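Local coordinates for protein multicopper oxidase (Uncultured bacterium, PDB 4E9X) that probably oxidises substrates at a mononuclear copper site and passes the electrons to a trinuclear copper cluster that reduces dioxygen to water, at residues L36-E41 with E299-G304; W147-A152 with A165-V170; L181-G186 with T271-D276. All coordinates share one frame; numbering follows the deposited sequence. Where two conformers were deposited one is given.

Interaction 1 of 3, residues L36-E41 with E299-G304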
# COMPACT_ATOMS: atom_id res chain seq x y z
N LEU A 36 -5.43 25.67 -8.65
CA LEU A 36 -6.16 24.72 -9.45
C LEU A 36 -6.09 25.12 -10.93
O LEU A 36 -6.40 26.27 -11.29
CB LEU A 36 -7.66 24.74 -9.05
CG LEU A 36 -8.64 24.04 -10.00
CD1 LEU A 36 -8.42 22.52 -10.06
CD2 LEU A 36 -10.08 24.32 -9.51
N ILE A 37 -5.76 24.19 -11.82
CA ILE A 37 -5.84 24.40 -13.26
C ILE A 37 -6.94 23.48 -13.75
O ILE A 37 -6.89 22.27 -13.52
CB ILE A 37 -4.47 24.14 -13.95
CG1 ILE A 37 -3.38 25.03 -13.42
CG2 ILE A 37 -4.67 24.24 -15.47
CD1 ILE A 37 -1.97 24.68 -13.93
N HIS A 38 -7.94 24.03 -14.38
CA HIS A 38 -9.14 23.29 -14.78
C HIS A 38 -9.37 23.60 -16.25
O HIS A 38 -9.65 24.75 -16.61
CB HIS A 38 -10.32 23.70 -13.88
CG HIS A 38 -11.51 22.82 -14.03
ND1 HIS A 38 -12.73 23.10 -13.43
CD2 HIS A 38 -11.70 21.62 -14.65
CE1 HIS A 38 -13.58 22.11 -13.70
NE2 HIS A 38 -13.02 21.22 -14.43
N VAL A 39 -9.25 22.59 -17.09
CA VAL A 39 -9.37 22.76 -18.54
C VAL A 39 -10.23 21.65 -19.11
O VAL A 39 -10.64 20.75 -18.36
CB VAL A 39 -7.98 22.81 -19.20
CG1 VAL A 39 -7.11 23.92 -18.62
CG2 VAL A 39 -7.19 21.49 -19.13
N GLN A 40 -10.50 21.74 -20.41
CA GLN A 40 -11.28 20.72 -21.12
C GLN A 40 -10.39 19.83 -21.96
O GLN A 40 -9.37 20.30 -22.51
CB GLN A 40 -12.28 21.43 -22.04
CG GLN A 40 -13.36 20.54 -22.61
CD GLN A 40 -14.47 21.41 -23.21
OE1 GLN A 40 -14.31 22.55 -23.65
NE2 GLN A 40 -15.67 20.83 -23.24
N GLU A 41 -10.81 18.56 -22.07
CA GLU A 41 -10.11 17.64 -22.97
C GLU A 41 -9.93 18.28 -24.33
O GLU A 41 -10.85 18.87 -24.94
CB GLU A 41 -10.97 16.41 -23.15
CG GLU A 41 -10.38 15.33 -24.02
CD GLU A 41 -11.30 14.12 -24.20
OE1 GLU A 41 -12.41 14.06 -23.64
OE2 GLU A 41 -10.85 13.17 -24.87
N GLU A 299 -15.57 25.38 -4.57
CA GLU A 299 -16.16 26.57 -5.22
C GLU A 299 -15.39 26.87 -6.50
O GLU A 299 -15.99 27.10 -7.56
CB GLU A 299 -16.15 27.76 -4.25
CG GLU A 299 -17.08 27.49 -3.06
CD GLU A 299 -18.51 27.15 -3.48
OE1 GLU A 299 -19.15 27.69 -4.43
OE2 GLU A 299 -19.11 26.26 -2.86
N SER A 300 -14.06 26.84 -6.46
CA SER A 300 -13.30 27.09 -7.70
C SER A 300 -13.68 26.11 -8.80
O SER A 300 -13.68 26.55 -9.97
CB SER A 300 -11.79 26.93 -7.45
OG SER A 300 -11.34 27.83 -6.45
N LEU A 301 -13.95 24.85 -8.45
CA LEU A 301 -14.29 23.86 -9.46
C LEU A 301 -15.58 24.19 -10.18
O LEU A 301 -15.77 23.63 -11.28
CB LEU A 301 -14.37 22.46 -8.81
CG LEU A 301 -12.99 21.88 -8.57
CD1 LEU A 301 -13.02 20.75 -7.56
CD2 LEU A 301 -12.39 21.30 -9.87
N LYS A 302 -16.45 25.06 -9.66
CA LYS A 302 -17.70 25.45 -10.30
C LYS A 302 -17.54 26.69 -11.15
O LYS A 302 -18.54 27.09 -11.81
CB LYS A 302 -18.72 25.81 -9.20
CG LYS A 302 -19.11 24.61 -8.36
CD LYS A 302 -20.43 25.01 -7.71
CE LYS A 302 -20.10 25.44 -6.30
NZ LYS A 302 -20.79 24.44 -5.41
N GLN A 303 -16.35 27.32 -11.11
CA GLN A 303 -16.27 28.67 -11.70
C GLN A 303 -15.73 28.72 -13.11
O GLN A 303 -15.30 29.80 -13.53
CB GLN A 303 -15.42 29.53 -10.72
CG GLN A 303 -16.18 29.79 -9.40
CD GLN A 303 -15.34 30.40 -8.31
OE1 GLN A 303 -14.17 30.68 -8.57
NE2 GLN A 303 -15.92 30.61 -7.12
N GLY A 304 -15.79 27.62 -13.83
CA GLY A 304 -15.40 27.59 -15.26
C GLY A 304 -13.92 27.23 -15.42
O GLY A 304 -13.11 27.01 -14.49
O HOH W 1 -13.01 25.46 -12.36

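Interaction 2 of 3, residues W147-A152 with A165-V170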
# COMPACT_ATOMS: atom_id res chain seq x y z
N TRP A 147 4.92 15.82 6.60
CA TRP A 147 5.82 16.93 6.92
C TRP A 147 6.82 16.45 7.97
O TRP A 147 6.47 15.68 8.84
CB TRP A 147 5.08 18.14 7.50
CG TRP A 147 3.95 18.57 6.59
CD1 TRP A 147 2.67 18.04 6.61
CD2 TRP A 147 3.98 19.53 5.55
NE1 TRP A 147 1.90 18.65 5.62
CE2 TRP A 147 2.68 19.56 4.97
CE3 TRP A 147 5.00 20.37 5.05
CZ2 TRP A 147 2.36 20.42 3.90
CZ3 TRP A 147 4.64 21.20 3.99
CH2 TRP A 147 3.35 21.24 3.42
N GLU A 148 8.04 16.96 7.88
CA GLU A 148 9.12 16.60 8.82
C GLU A 148 9.47 17.84 9.63
O GLU A 148 10.12 18.74 9.11
CB GLU A 148 10.35 16.15 8.03
CG GLU A 148 10.02 14.90 7.21
CD GLU A 148 10.98 14.61 6.09
OE1 GLU A 148 11.98 15.36 6.03
OE2 GLU A 148 10.80 13.70 5.27
N SER A 149 9.04 17.94 10.88
CA SER A 149 9.20 19.20 11.60
C SER A 149 10.66 19.61 11.76
O SER A 149 10.90 20.83 11.86
CB SER A 149 8.52 19.12 12.98
OG SER A 149 9.18 18.23 13.84
N ALA A 150 11.59 18.66 11.77
CA ALA A 150 12.98 19.09 11.98
C ALA A 150 13.51 19.99 10.89
O ALA A 150 14.50 20.70 11.09
CB ALA A 150 13.89 17.87 12.08
N VAL A 151 12.91 19.89 9.71
CA VAL A 151 13.43 20.73 8.60
C VAL A 151 12.44 21.80 8.21
O VAL A 151 12.55 22.36 7.09
CB VAL A 151 13.82 19.86 7.39
CG1 VAL A 151 14.89 18.89 7.91
CG2 VAL A 151 12.64 19.13 6.72
N ALA A 152 11.50 22.14 9.08
CA ALA A 152 10.52 23.16 8.73
C ALA A 152 11.13 24.48 8.31
O ALA A 152 10.57 25.21 7.46
CB ALA A 152 9.57 23.40 9.92
N ALA A 165 8.87 11.89 9.53
CA ALA A 165 7.60 12.57 9.16
C ALA A 165 6.69 12.48 10.36
O ALA A 165 6.28 11.38 10.71
CB ALA A 165 7.01 11.98 7.88
N ASP A 166 6.45 13.62 11.01
CA ASP A 166 5.74 13.64 12.26
C ASP A 166 4.48 14.51 12.19
O ASP A 166 3.75 14.58 13.19
CB ASP A 166 6.62 14.09 13.42
CG ASP A 166 7.37 15.39 13.17
OD1 ASP A 166 7.36 15.94 12.06
OD2 ASP A 166 8.03 15.89 14.13
N TYR A 167 4.17 15.09 11.04
CA TYR A 167 2.90 15.78 10.85
C TYR A 167 2.35 15.37 9.47
O TYR A 167 3.07 14.94 8.59
CB TYR A 167 3.00 17.29 10.92
CG TYR A 167 3.31 17.88 12.28
CD1 TYR A 167 2.34 18.51 13.03
CD2 TYR A 167 4.64 17.82 12.75
CE1 TYR A 167 2.65 19.09 14.29
CE2 TYR A 167 4.93 18.39 13.99
CZ TYR A 167 3.96 19.02 14.76
OH TYR A 167 4.29 19.57 15.98
N PHE A 168 1.03 15.41 9.38
CA PHE A 168 0.25 14.82 8.26
C PHE A 168 -0.90 15.73 7.86
O PHE A 168 -1.46 16.38 8.76
CB PHE A 168 -0.25 13.41 8.62
CG PHE A 168 0.87 12.53 9.18
CD1 PHE A 168 1.66 11.81 8.29
CD2 PHE A 168 1.13 12.50 10.55
CE1 PHE A 168 2.73 11.08 8.79
CE2 PHE A 168 2.21 11.76 11.04
CZ PHE A 168 3.00 11.06 10.14
N SER A 169 -1.28 15.79 6.60
CA SER A 169 -2.28 16.77 6.24
C SER A 169 -3.12 16.34 5.05
O SER A 169 -2.76 15.46 4.25
CB SER A 169 -1.60 18.12 5.89
OG SER A 169 -0.63 17.92 4.83
N VAL A 170 -4.26 17.02 4.92
CA VAL A 170 -4.97 17.12 3.66
C VAL A 170 -4.94 18.59 3.26
O VAL A 170 -5.23 19.48 4.09
CB VAL A 170 -6.41 16.55 3.77
CG1 VAL A 170 -7.21 17.15 4.91
CG2 VAL A 170 -7.16 16.75 2.42

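Interaction 3 of 3, residues L181-G186 with T271-D276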
# COMPACT_ATOMS: atom_id res chain seq x y z
N LEU A 181 -16.27 19.25 5.37
CA LEU A 181 -16.87 19.02 4.04
C LEU A 181 -18.37 19.13 4.27
O LEU A 181 -19.01 18.20 4.80
CB LEU A 181 -16.40 17.67 3.51
CG LEU A 181 -16.50 17.35 2.02
CD1 LEU A 181 -15.78 16.04 1.68
CD2 LEU A 181 -17.96 17.27 1.58
N ARG A 182 -18.96 20.29 3.92
CA ARG A 182 -20.36 20.57 4.22
C ARG A 182 -21.24 20.15 3.06
O ARG A 182 -21.00 20.54 1.91
CB ARG A 182 -20.59 22.06 4.57
CG ARG A 182 -19.89 22.37 5.90
CD ARG A 182 -20.31 23.75 6.42
NE ARG A 182 -19.74 24.01 7.71
CZ ARG A 182 -19.73 25.19 8.29
NH1 ARG A 182 -20.23 26.25 7.70
NH2 ARG A 182 -19.17 25.34 9.51
N VAL A 183 -22.24 19.34 3.38
CA VAL A 183 -23.18 18.80 2.38
C VAL A 183 -24.58 19.00 2.87
O VAL A 183 -24.81 19.34 4.03
CB VAL A 183 -22.94 17.29 2.11
CG1 VAL A 183 -21.47 17.11 1.63
CG2 VAL A 183 -23.24 16.46 3.35
N LYS A 184 -25.54 18.74 1.99
CA LYS A 184 -26.94 18.60 2.42
C LYS A 184 -27.47 17.31 1.81
O LYS A 184 -26.97 16.78 0.82
CB LYS A 184 -27.81 19.80 2.07
CG LYS A 184 -28.05 19.91 0.57
CD LYS A 184 -28.99 21.10 0.33
CE LYS A 184 -29.46 21.14 -1.09
NZ LYS A 184 -30.52 22.22 -1.25
N LYS A 185 -28.53 16.78 2.43
CA LYS A 185 -29.10 15.51 1.98
C LYS A 185 -29.46 15.57 0.51
O LYS A 185 -30.07 16.56 0.09
CB LYS A 185 -30.34 15.14 2.84
CG LYS A 185 -30.75 13.69 2.55
CD LYS A 185 -32.04 13.34 3.29
CE LYS A 185 -32.36 11.85 3.10
NZ LYS A 185 -33.69 11.52 3.69
N GLY A 186 -29.07 14.57 -0.26
CA GLY A 186 -29.36 14.48 -1.71
C GLY A 186 -28.16 14.92 -2.52
O GLY A 186 -28.14 14.73 -3.72
N THR A 271 -11.25 15.35 8.28
CA THR A 271 -12.32 16.30 8.10
C THR A 271 -13.59 15.67 8.67
O THR A 271 -13.54 14.55 9.22
CB THR A 271 -12.45 16.73 6.63
OG1 THR A 271 -13.51 17.73 6.55
CG2 THR A 271 -12.79 15.58 5.71
N VAL A 272 -14.70 16.40 8.58
CA VAL A 272 -16.01 15.87 8.99
C VAL A 272 -16.97 16.18 7.86
O VAL A 272 -17.01 17.35 7.36
CB VAL A 272 -16.49 16.56 10.27
CG1 VAL A 272 -17.86 16.06 10.71
CG2 VAL A 272 -15.48 16.38 11.38
N ILE A 273 -17.71 15.17 7.42
CA ILE A 273 -18.85 15.38 6.52
C ILE A 273 -19.95 15.91 7.41
O ILE A 273 -20.53 15.13 8.21
CB ILE A 273 -19.25 14.10 5.81
CG1 ILE A 273 -18.02 13.54 5.02
CG2 ILE A 273 -20.44 14.37 4.93
CD1 ILE A 273 -18.21 12.09 4.62
N GLU A 274 -20.23 17.21 7.31
CA GLU A 274 -21.24 17.88 8.14
C GLU A 274 -22.47 18.08 7.29
O GLU A 274 -22.42 18.83 6.29
CB GLU A 274 -20.73 19.26 8.54
CG GLU A 274 -19.61 19.26 9.61
CD GLU A 274 -19.22 20.67 9.96
OE1 GLU A 274 -19.68 21.65 9.31
OE2 GLU A 274 -18.41 20.82 10.88
N TYR A 275 -23.58 17.46 7.67
CA TYR A 275 -24.82 17.74 6.93
C TYR A 275 -25.53 18.98 7.49
O TYR A 275 -25.65 19.16 8.72
CB TYR A 275 -25.80 16.58 6.98
CG TYR A 275 -25.50 15.36 6.10
CD1 TYR A 275 -24.41 14.51 6.37
CD2 TYR A 275 -26.36 15.06 5.07
CE1 TYR A 275 -24.20 13.40 5.54
CE2 TYR A 275 -26.20 13.95 4.28
CZ TYR A 275 -25.10 13.12 4.51
OH TYR A 275 -24.96 12.00 3.74
N ASP A 276 -25.98 19.79 6.56
CA ASP A 276 -26.58 21.10 6.94
C ASP A 276 -27.71 20.95 7.93
O ASP A 276 -27.90 21.84 8.76
CB ASP A 276 -27.12 21.73 5.67
CG ASP A 276 -26.07 22.38 4.74
OD1 ASP A 276 -24.93 22.61 5.20
OD2 ASP A 276 -26.40 22.68 3.58
O HOH W 2 -18.55 23.42 11.60

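Interaction 1 of 3, residues L36-E41 with E299-G304
L36 and H38 of strand 36-40 pack against S300 and L301 of a loop segment in a buried side-chain contact bridged by one water, with no direct hydrogen bond between the two segments. The apolar part is small: L36 CD2 lies 3.7 Å from S300 CB and 3.8 Å from L301 CD2, the two leucine side chains crossing at about a right angle. A chi1 of 167° puts L36 CG anti to the backbone N, and from there the CD2 branch meets the loop. L301 CD2 also sits over one face of the H38 imidazole, 4.3 Å from the ring centroid and 24° off the normal, shifted toward the rim, a CH-pi contact. The strand belongs to the cupredoxin-type beta architecture of the first multicopper oxidase domain, pairing with strand 119-125 and with strand 306-308, which follows this loop. L301 also touches D139 and I141 of strand 138-147, so the loop segment lies between strand 36-40 and that strand. Polar links run through the water, at the edge of the H38 ring in its plane, 2.6 Å from ND1. It donates to S300 O at 2.7 Å and to G304 O at 2.6 Å. H38 NE2 is bonded to D125 OD1, and Y305 meets the imidazole edge-to-face; with both nitrogens engaged, the ring's rotation should be fixed. K302 N to E299 O and Q303 N to S300 O, both 3.0 Å, hold the turn of helical backbone angles at 299-302; S300 O thus accepts from Q303 N and the water, while S300 OG bonds to N294 ND2.

Interaction 2 of 3, residues W147-A152 with A165-V170
W147 pairs with Y167 in an antiparallel hydrogen-bonded pair that forms part of a classic beta bulge, in which D166 and Y167 both face W147. The bulge lies where strand 138-147 meets strand 167-170, an outermost strand of a six-stranded mixed sheet in the cupredoxin-like second domain. Three backbone bonds define it. W147 N donates to Y167 O at 2.9 Å, while W147 O accepts from both Y167 N (3.2 Å) and D166 N (3.0 Å); the latter donor stands almost in line with the carbonyl. A165 CA adds a CA-H...O contact to the same oxygen, which is thus approached by three consecutive residues.

Apolar contact is modest: W147 CB and Y167 CB lie on the same sheet face, 4.1 Å apart, and S149 CB comes within 3.8 Å of Y167 CE2. Y23 meets the W147 ring edge-to-face, and V25 and I15 also touch the indole, joining this sheet to strands of the first domain. D166 packs on M162, and F168 on P161, both of a second subunit.

Side-chain hydrogen bonds fix both ends. The D166 carboxylate, whose CG sits between the backbone N and carbonyl carbon (chi1 51°), grips S149 twice through syn lone pairs: OD1 takes S149 N at 2.9 Å, and OD2 takes the hydroxyl OG at 2.6 Å. These bonds hold the start of the short 3-10 turn at 149-150. At the far end the indole N-H points at S169 OG, which lies 2.7 Å from W147 NE1, only 7° out of the ring plane, with an N-H...O angle of 169°.

Interaction 3 of 3, residues L181-G186 with T271-D276
L181, R182 and V183 pair in parallel register with I273, E274 and Y275, adding the edge strand 181-183 to a mixed sheet of the cupredoxin-like second domain. The short strand axes approach to 4.7 Å, their directions 18° apart. A ladder of four backbone bonds runs from L181 N to V272 O (2.8 Å), E274 N to L181 O, V183 N to E274 O and D276 N to V183 O: L181 and V183 each bridge the residues flanking their partner, as in a parallel ladder.

The tight side carries L181, V183, I273 and Y275. V183 CG2, set between the backbone N and the carbonyl carbon, stands over the centre of the Y275 ring, 3.6 Å from its centroid and 6° off the normal, a well-centred CH-pi contact; the same methyl lies 3.8 Å from I273 CG2. L181 touches V140 and M142 of strand 138-147, and V183 and Y275 both touch A243, so this face turns into the domain's interior. The ring's polar end is held by H208 NE2 and the N245 backbone N, both bonded to Y275 OH.

The looser side belongs to the segment ends and to R182. K184 and K185 are exposed, their tips leading away from the facing strand, and D276 is exposed beside K184, whose CB is 3.5 Å from D276 OD2. R182 is partly exposed, and Y291 meets its guanidinium in a cation-pi contact. Beside it the buried E274 runs the same way, its carboxylate nearly coplanar with the guanidinium, 21° apart. E274 OE2 accepts from a water and is bonded to Y284 OH; that water in turn accepts from R182 NH2. The direct salt bridge joins R182 NE to E274 OE1 at 2.9 Å, met nearly head-on to the carboxylate oxygen.

Overall arrangement
Along the chain, interaction 1 joins the outermost segments, and the other two fall between them, interaction 2 closing before interaction 3 opens. Centres of interactions 1 and 2 lie about 29 Å apart on opposite sides of the chain's centre; 1 and 3 are about 22 Å apart, 2 and 3 about 28 Å apart, and none touch. Strand 138-147 relates all three: L36 and L301 pack on it, W147 ends it, and L181 and V183 rest against it. Interaction 1 draws the late chain back to the first domain's sheet, while interactions 2 and 3 add edge strands to two different sheets of the second, as befits a two-domain, cupredoxin-type multicopper oxidase in a three-chain assembly.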